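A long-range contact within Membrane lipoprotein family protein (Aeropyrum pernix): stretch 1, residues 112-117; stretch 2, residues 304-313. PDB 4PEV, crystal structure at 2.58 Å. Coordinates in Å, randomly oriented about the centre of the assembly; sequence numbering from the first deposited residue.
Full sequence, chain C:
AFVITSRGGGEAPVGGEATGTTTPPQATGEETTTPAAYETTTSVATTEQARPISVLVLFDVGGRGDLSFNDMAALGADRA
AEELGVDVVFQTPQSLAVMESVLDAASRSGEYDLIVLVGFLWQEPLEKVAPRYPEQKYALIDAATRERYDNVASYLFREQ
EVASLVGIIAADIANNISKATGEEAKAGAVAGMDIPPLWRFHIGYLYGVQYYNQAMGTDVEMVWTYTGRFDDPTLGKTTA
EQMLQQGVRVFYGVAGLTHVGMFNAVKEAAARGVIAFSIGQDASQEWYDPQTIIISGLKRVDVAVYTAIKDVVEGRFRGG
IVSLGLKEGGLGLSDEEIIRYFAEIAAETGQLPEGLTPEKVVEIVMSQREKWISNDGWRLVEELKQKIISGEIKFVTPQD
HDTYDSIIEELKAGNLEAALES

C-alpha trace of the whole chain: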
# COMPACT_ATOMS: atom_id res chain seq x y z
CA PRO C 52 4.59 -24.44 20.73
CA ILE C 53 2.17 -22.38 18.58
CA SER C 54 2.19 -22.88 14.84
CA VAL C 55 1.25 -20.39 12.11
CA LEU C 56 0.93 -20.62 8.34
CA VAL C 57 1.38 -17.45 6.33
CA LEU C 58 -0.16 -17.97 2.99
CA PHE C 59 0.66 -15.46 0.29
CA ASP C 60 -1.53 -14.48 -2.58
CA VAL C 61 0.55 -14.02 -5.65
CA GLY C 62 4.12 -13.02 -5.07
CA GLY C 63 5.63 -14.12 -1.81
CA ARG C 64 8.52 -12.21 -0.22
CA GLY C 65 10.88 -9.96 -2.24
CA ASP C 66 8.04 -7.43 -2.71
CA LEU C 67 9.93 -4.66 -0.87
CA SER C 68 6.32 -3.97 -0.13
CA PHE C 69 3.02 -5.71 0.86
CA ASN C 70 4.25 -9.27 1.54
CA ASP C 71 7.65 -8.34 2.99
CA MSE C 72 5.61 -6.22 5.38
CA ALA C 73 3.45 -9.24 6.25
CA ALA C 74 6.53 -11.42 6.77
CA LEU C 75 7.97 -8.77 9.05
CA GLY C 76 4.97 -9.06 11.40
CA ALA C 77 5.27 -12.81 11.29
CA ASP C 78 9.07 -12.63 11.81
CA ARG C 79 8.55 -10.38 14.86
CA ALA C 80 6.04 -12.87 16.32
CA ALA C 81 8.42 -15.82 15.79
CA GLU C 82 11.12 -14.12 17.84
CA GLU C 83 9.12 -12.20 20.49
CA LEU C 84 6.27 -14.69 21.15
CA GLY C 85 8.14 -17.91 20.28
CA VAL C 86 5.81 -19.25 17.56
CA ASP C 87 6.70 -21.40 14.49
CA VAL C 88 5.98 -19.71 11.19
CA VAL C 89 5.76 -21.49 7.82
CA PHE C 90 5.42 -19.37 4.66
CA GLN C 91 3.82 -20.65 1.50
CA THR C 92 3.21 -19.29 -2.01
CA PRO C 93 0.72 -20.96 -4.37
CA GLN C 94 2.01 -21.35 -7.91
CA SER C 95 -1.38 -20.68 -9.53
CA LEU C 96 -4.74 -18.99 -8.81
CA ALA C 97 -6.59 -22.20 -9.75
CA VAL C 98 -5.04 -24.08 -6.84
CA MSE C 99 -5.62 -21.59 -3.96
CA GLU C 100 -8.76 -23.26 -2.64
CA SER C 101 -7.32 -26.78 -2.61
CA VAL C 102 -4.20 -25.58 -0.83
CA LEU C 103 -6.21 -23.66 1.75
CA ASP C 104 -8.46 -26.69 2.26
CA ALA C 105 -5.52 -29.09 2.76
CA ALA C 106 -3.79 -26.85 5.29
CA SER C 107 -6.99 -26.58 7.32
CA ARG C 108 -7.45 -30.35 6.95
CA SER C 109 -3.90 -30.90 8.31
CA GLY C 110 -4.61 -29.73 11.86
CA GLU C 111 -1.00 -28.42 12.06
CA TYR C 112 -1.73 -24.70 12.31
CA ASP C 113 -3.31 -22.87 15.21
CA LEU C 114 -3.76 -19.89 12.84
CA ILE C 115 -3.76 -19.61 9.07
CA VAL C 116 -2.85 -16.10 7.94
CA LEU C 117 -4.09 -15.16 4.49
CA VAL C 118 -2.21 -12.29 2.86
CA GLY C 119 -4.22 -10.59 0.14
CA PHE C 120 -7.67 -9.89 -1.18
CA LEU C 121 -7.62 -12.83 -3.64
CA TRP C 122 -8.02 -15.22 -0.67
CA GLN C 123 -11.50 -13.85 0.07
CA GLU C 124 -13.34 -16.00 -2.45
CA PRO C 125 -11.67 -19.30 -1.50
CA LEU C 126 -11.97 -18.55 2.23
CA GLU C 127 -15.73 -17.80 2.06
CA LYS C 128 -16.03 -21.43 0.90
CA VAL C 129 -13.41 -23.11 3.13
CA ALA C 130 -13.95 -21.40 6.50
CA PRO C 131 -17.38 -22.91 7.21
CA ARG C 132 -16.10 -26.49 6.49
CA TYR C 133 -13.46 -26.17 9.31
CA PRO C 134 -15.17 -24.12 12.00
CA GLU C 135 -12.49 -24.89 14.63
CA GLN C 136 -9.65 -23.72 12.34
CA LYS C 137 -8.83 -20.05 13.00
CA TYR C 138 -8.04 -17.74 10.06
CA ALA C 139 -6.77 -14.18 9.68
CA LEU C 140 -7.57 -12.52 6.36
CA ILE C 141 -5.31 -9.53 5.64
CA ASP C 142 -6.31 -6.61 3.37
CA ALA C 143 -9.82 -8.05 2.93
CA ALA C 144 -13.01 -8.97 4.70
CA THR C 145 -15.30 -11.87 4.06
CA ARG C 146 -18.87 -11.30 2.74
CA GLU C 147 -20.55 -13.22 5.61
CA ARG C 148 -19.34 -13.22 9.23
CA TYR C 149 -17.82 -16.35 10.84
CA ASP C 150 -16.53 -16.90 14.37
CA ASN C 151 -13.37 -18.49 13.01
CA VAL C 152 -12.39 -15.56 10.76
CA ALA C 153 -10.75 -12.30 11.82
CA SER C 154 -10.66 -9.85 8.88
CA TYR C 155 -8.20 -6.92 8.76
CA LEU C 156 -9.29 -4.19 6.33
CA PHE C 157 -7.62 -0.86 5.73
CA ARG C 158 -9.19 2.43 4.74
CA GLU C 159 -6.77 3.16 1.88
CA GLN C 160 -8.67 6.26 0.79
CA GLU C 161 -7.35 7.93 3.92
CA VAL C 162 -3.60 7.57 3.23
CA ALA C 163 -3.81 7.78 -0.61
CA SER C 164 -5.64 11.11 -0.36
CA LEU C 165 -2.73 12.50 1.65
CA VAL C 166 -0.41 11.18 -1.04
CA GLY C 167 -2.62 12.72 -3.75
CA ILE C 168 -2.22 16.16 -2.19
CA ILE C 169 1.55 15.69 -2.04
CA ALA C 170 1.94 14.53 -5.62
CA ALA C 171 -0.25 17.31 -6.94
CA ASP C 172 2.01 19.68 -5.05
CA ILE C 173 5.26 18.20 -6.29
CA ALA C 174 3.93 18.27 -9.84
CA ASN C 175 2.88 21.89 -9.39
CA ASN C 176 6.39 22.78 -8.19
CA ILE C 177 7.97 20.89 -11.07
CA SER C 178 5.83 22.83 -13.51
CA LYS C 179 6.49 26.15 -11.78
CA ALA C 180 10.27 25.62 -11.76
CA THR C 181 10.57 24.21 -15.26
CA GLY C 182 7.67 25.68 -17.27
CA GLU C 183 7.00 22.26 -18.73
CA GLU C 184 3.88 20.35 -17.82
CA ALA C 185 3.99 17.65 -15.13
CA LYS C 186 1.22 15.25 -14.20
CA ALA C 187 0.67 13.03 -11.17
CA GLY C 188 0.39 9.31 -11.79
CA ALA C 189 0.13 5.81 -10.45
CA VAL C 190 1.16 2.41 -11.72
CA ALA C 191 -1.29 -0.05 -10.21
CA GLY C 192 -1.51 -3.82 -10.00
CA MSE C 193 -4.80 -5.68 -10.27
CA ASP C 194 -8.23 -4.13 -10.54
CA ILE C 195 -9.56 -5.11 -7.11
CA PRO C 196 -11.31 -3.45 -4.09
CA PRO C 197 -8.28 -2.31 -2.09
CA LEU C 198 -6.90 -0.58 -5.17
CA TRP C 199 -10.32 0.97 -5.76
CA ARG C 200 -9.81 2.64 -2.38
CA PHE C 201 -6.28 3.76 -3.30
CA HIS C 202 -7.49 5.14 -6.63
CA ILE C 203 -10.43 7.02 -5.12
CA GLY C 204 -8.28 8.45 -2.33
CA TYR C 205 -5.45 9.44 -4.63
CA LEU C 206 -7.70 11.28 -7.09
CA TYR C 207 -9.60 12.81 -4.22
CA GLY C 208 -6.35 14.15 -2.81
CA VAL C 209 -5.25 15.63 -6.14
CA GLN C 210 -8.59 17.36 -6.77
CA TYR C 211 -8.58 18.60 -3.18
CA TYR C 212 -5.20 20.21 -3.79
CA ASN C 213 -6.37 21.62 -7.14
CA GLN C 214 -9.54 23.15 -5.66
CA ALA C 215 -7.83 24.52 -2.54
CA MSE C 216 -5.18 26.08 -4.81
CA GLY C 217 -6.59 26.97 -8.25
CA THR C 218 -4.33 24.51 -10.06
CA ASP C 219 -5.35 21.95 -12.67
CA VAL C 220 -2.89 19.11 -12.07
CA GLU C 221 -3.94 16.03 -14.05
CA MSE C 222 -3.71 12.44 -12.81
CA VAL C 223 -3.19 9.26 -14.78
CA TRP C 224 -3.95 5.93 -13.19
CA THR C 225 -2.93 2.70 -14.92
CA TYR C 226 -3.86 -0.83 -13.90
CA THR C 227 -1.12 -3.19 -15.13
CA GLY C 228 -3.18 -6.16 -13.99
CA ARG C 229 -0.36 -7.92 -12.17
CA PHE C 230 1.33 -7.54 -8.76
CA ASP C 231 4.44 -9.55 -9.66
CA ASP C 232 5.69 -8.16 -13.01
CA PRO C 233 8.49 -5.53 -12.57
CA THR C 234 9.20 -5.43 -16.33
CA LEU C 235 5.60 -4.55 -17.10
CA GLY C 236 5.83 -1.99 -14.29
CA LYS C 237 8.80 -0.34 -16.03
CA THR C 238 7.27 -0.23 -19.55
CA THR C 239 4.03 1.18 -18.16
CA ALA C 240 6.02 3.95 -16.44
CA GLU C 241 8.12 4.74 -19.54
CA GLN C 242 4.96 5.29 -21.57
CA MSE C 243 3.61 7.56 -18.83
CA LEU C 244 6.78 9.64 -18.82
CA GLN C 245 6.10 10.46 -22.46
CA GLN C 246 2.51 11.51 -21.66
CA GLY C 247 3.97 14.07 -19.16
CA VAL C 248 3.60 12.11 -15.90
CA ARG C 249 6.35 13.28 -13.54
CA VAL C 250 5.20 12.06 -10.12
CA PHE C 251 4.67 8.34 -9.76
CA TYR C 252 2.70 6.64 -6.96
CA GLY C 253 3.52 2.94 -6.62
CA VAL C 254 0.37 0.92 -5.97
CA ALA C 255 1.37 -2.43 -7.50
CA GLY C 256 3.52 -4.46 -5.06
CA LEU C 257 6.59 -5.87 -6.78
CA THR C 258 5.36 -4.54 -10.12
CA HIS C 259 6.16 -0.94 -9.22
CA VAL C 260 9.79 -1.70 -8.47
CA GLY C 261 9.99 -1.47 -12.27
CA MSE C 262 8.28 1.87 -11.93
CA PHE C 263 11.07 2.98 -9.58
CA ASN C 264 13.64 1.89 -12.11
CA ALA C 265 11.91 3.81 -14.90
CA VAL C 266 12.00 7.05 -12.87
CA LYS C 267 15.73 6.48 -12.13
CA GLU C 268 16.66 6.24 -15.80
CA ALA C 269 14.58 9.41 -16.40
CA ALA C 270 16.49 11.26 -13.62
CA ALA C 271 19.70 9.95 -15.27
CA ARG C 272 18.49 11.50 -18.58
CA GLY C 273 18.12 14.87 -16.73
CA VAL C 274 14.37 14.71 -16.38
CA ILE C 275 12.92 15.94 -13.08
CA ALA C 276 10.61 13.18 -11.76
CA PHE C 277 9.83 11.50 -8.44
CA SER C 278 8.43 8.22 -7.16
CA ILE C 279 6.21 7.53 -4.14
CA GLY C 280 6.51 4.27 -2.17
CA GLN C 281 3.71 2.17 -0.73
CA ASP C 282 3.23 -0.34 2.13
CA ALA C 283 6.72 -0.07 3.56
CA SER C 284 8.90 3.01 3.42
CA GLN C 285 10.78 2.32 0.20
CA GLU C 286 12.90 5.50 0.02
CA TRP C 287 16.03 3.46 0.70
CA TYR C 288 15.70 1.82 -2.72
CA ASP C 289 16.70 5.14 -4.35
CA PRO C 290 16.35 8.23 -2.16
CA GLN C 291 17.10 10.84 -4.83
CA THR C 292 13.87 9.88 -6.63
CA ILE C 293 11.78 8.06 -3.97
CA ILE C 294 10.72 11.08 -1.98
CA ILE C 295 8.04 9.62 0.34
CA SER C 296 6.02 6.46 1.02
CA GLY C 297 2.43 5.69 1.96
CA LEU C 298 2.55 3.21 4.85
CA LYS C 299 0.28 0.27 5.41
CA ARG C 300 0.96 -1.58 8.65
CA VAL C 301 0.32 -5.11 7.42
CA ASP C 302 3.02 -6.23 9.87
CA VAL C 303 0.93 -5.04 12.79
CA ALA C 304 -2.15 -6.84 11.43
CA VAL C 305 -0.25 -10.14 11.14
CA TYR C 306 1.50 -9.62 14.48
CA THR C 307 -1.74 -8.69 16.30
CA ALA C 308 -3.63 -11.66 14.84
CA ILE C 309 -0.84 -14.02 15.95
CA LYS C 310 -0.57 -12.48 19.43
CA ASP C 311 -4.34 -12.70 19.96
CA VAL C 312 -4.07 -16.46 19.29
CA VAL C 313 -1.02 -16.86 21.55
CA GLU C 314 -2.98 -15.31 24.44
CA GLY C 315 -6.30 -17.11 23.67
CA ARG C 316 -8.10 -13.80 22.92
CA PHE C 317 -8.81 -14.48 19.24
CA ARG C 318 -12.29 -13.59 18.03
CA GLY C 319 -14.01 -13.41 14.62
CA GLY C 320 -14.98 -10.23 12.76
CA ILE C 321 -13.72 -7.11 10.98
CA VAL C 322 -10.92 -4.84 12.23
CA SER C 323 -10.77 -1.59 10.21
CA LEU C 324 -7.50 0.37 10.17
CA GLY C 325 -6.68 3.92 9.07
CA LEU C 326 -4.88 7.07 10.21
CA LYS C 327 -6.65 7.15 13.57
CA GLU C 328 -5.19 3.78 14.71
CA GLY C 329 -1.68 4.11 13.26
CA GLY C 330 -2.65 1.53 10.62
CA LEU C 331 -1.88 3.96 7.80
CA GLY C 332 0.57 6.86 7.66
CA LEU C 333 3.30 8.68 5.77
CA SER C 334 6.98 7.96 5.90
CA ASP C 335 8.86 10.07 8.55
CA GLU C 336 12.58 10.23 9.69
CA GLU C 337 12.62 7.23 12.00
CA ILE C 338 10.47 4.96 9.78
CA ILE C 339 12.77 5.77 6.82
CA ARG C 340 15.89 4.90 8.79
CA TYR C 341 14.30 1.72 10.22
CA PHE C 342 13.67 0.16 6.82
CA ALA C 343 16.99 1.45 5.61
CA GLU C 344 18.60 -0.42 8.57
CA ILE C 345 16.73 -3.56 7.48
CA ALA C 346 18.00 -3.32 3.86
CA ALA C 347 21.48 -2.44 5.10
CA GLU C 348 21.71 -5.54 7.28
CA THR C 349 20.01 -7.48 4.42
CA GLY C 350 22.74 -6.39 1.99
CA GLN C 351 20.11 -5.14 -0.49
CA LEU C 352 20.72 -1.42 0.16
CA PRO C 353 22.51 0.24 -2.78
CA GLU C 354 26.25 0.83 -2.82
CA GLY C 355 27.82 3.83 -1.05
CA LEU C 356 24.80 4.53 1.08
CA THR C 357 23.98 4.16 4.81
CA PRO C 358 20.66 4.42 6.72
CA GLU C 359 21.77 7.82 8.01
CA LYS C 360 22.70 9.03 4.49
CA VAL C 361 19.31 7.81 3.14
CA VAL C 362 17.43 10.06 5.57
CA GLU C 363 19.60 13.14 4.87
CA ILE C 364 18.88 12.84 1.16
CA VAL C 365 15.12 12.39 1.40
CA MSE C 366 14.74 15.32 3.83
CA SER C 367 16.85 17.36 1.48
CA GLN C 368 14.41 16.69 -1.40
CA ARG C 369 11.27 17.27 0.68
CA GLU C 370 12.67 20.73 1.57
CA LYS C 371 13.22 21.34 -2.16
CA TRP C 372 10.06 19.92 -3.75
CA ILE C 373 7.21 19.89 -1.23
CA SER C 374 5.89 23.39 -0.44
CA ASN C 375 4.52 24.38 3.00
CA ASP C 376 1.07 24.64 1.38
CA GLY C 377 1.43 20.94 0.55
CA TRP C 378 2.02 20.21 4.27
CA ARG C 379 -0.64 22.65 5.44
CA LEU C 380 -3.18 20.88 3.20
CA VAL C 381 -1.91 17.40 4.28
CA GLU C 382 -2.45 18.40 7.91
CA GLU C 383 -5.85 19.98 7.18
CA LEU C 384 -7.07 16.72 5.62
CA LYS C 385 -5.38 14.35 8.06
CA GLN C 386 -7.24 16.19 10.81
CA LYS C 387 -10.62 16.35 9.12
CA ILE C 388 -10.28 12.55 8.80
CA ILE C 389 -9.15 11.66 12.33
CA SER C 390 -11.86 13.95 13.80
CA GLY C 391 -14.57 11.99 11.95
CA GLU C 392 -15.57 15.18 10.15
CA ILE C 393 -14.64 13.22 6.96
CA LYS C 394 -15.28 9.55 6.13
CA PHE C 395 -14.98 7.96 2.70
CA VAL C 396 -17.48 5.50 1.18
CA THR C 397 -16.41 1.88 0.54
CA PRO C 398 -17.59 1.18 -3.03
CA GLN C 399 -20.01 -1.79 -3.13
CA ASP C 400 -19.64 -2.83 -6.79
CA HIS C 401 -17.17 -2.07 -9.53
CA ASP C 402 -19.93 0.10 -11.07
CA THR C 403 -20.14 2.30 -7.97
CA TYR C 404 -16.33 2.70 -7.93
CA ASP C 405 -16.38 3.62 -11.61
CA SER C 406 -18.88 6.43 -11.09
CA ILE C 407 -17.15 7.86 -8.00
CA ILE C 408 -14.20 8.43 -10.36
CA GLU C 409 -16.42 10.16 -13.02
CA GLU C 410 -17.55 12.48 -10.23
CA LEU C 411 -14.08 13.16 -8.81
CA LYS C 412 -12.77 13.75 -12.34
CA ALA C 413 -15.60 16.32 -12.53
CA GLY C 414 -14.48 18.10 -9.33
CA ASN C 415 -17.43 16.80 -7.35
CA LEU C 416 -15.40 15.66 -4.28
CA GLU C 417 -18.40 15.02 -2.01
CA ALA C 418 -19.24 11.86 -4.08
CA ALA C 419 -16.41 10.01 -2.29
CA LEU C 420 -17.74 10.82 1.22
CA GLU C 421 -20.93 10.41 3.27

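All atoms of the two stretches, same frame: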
# COMPACT_ATOMS: atom_id res chain seq x y z
N TYR C 112 -1.82 -26.14 12.09
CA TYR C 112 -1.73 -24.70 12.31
C TYR C 112 -2.83 -24.16 13.21
O TYR C 112 -4.02 -24.29 12.92
CB TYR C 112 -1.74 -23.97 10.97
CG TYR C 112 -0.66 -24.44 10.07
CD1 TYR C 112 0.66 -24.09 10.31
CD2 TYR C 112 -0.93 -25.28 9.02
CE1 TYR C 112 1.68 -24.56 9.51
CE2 TYR C 112 0.07 -25.75 8.20
CZ TYR C 112 1.37 -25.39 8.45
OH TYR C 112 2.36 -25.85 7.64
N ASP C 113 -2.40 -23.53 14.29
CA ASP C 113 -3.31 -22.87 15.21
C ASP C 113 -3.98 -21.68 14.52
O ASP C 113 -5.15 -21.39 14.76
CB ASP C 113 -2.54 -22.45 16.46
CG ASP C 113 -1.87 -23.64 17.15
OD1 ASP C 113 -2.53 -24.39 17.91
OD2 ASP C 113 -0.66 -23.86 16.90
N LEU C 114 -3.24 -21.02 13.64
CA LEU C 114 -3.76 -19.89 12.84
C LEU C 114 -3.26 -20.03 11.40
O LEU C 114 -2.10 -20.40 11.15
CB LEU C 114 -3.28 -18.55 13.44
CG LEU C 114 -3.77 -17.24 12.82
CD1 LEU C 114 -5.27 -17.04 12.98
CD2 LEU C 114 -3.02 -16.07 13.42
N ILE C 115 -4.15 -19.73 10.46
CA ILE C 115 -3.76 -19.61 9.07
C ILE C 115 -3.94 -18.14 8.72
O ILE C 115 -5.04 -17.60 8.85
CB ILE C 115 -4.57 -20.54 8.16
CG1 ILE C 115 -4.28 -22.00 8.51
CG2 ILE C 115 -4.23 -20.29 6.68
CD1 ILE C 115 -5.10 -23.00 7.72
N VAL C 116 -2.85 -17.51 8.30
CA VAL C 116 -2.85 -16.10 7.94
C VAL C 116 -2.88 -15.96 6.43
O VAL C 116 -2.02 -16.50 5.74
CB VAL C 116 -1.61 -15.37 8.49
CG1 VAL C 116 -1.60 -13.92 8.03
CG2 VAL C 116 -1.60 -15.45 10.01
N LEU C 117 -3.86 -15.23 5.93
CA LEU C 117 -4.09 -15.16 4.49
C LEU C 117 -3.82 -13.74 3.99
O LEU C 117 -4.58 -12.81 4.28
CB LEU C 117 -5.52 -15.61 4.18
CG LEU C 117 -5.83 -17.05 4.61
CD1 LEU C 117 -7.31 -17.32 4.50
CD2 LEU C 117 -5.03 -18.06 3.80
N ALA C 304 -1.02 -5.92 11.60
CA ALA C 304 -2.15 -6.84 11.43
C ALA C 304 -1.71 -8.26 11.77
O ALA C 304 -2.22 -8.86 12.72
CB ALA C 304 -2.70 -6.79 10.01
N VAL C 305 -0.74 -8.76 11.00
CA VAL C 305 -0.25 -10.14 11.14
C VAL C 305 0.21 -10.41 12.56
O VAL C 305 -0.12 -11.45 13.13
CB VAL C 305 0.94 -10.43 10.20
CG1 VAL C 305 1.62 -11.75 10.54
CG2 VAL C 305 0.49 -10.44 8.75
N TYR C 306 0.98 -9.48 13.12
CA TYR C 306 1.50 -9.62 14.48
C TYR C 306 0.39 -9.62 15.55
O TYR C 306 0.43 -10.40 16.51
CB TYR C 306 2.53 -8.51 14.79
CG TYR C 306 3.08 -8.63 16.18
CD1 TYR C 306 4.14 -9.47 16.44
CD2 TYR C 306 2.51 -7.94 17.25
CE1 TYR C 306 4.64 -9.61 17.72
CE2 TYR C 306 3.00 -8.09 18.53
CZ TYR C 306 4.07 -8.92 18.75
OH TYR C 306 4.59 -9.09 20.01
N THR C 307 -0.60 -8.74 15.40
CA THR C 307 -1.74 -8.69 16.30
C THR C 307 -2.55 -9.97 16.22
O THR C 307 -2.88 -10.57 17.23
CB THR C 307 -2.61 -7.45 15.98
OG1 THR C 307 -1.88 -6.27 16.32
CG2 THR C 307 -3.93 -7.48 16.74
N ALA C 308 -2.87 -10.41 15.01
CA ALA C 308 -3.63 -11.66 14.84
C ALA C 308 -2.94 -12.90 15.45
O ALA C 308 -3.60 -13.81 15.94
CB ALA C 308 -3.93 -11.90 13.37
N ILE C 309 -1.61 -12.92 15.39
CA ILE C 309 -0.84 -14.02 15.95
C ILE C 309 -0.76 -13.92 17.47
O ILE C 309 -0.82 -14.94 18.17
CB ILE C 309 0.58 -14.04 15.38
CG1 ILE C 309 0.53 -14.40 13.91
CG2 ILE C 309 1.44 -15.06 16.11
CD1 ILE C 309 1.81 -14.13 13.17
N LYS C 310 -0.61 -12.70 17.98
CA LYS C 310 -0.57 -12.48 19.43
C LYS C 310 -1.90 -12.87 20.06
O LYS C 310 -1.94 -13.68 20.98
CB LYS C 310 -0.24 -11.02 19.75
CG LYS C 310 0.30 -10.83 21.14
CD LYS C 310 0.45 -9.36 21.47
CE LYS C 310 1.29 -9.19 22.73
NZ LYS C 310 0.99 -7.88 23.37
N ASP C 311 -2.99 -12.32 19.53
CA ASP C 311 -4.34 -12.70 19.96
C ASP C 311 -4.43 -14.22 20.15
O ASP C 311 -4.86 -14.69 21.20
CB ASP C 311 -5.41 -12.22 18.97
CG ASP C 311 -5.77 -10.72 19.14
OD1 ASP C 311 -5.06 -9.98 19.85
OD2 ASP C 311 -6.78 -10.28 18.55
N VAL C 312 -4.00 -15.00 19.16
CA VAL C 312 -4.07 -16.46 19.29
C VAL C 312 -3.19 -16.96 20.42
O VAL C 312 -3.60 -17.82 21.19
CB VAL C 312 -3.70 -17.20 18.00
CG1 VAL C 312 -3.59 -18.71 18.24
CG2 VAL C 312 -4.73 -16.91 16.92
N VAL C 313 -1.98 -16.42 20.53
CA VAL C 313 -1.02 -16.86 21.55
C VAL C 313 -1.57 -16.67 22.96
O VAL C 313 -1.27 -17.46 23.87
CB VAL C 313 0.35 -16.16 21.36
CG1 VAL C 313 1.22 -16.26 22.62
CG2 VAL C 313 1.10 -16.77 20.18

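The strand at residues 114-117 and the helix at 304-313 lie nearly antiparallel: the angle between their N-to-C directions is 168°, and their axes approach to 9.7 Å. The CA distances give the register. The CA of Leu-114 lies 7.3 Å from the CA of Ile-309, and the CA of Val-116 lies 7.2 Å from the CA of Val-305, so two steps along the strand match one helical turn run in reverse. No hydrogen bond crosses the interface; its 254 Å² of buried surface, both sides summed, is held by apolar packing.

Leu-114 covers the most, with 70 Å² buried against the helix. Its CA-to-CB bond points toward the helix, and with chi1 t and chi2 p both methyls find partners. CD2 approaches CG1 of Ile-309 at 4.0 Å and CB of Ala-308 at 4.3 Å, while CD1 meets CG2 of Val-312 at 4.0 Å. Leu-114 CD2 also reaches the helix backbone, standing 3.4 Å from Ala-308 O, a van der Waals contact, since a methyl carbon offers that oxygen no conventional donor. The same oxygen accepts a weak helical bond from Val-312 N, at 3.5 Å.

Val-312 contributes 52 Å². Besides meeting Leu-114, it places CG1 4.3 Å from CB of Asp-113, a contact made through the aspartate's methylene; the carboxylate atom OD2 is hydrogen-bonded elsewhere in the structure.

Val-116, with 45 Å², extends the apolar surface toward the N-terminal end of the helical stretch. Its CG1 lies 4.1 Å from CG2 of Val-305, whose CA-to-CB bond points sideways. Between Leu-114 and Val-116, Ile-115 buries nothing here, and its side chain comes no nearer than 9.5 Å, as expected from the alternation of side chains along a strand.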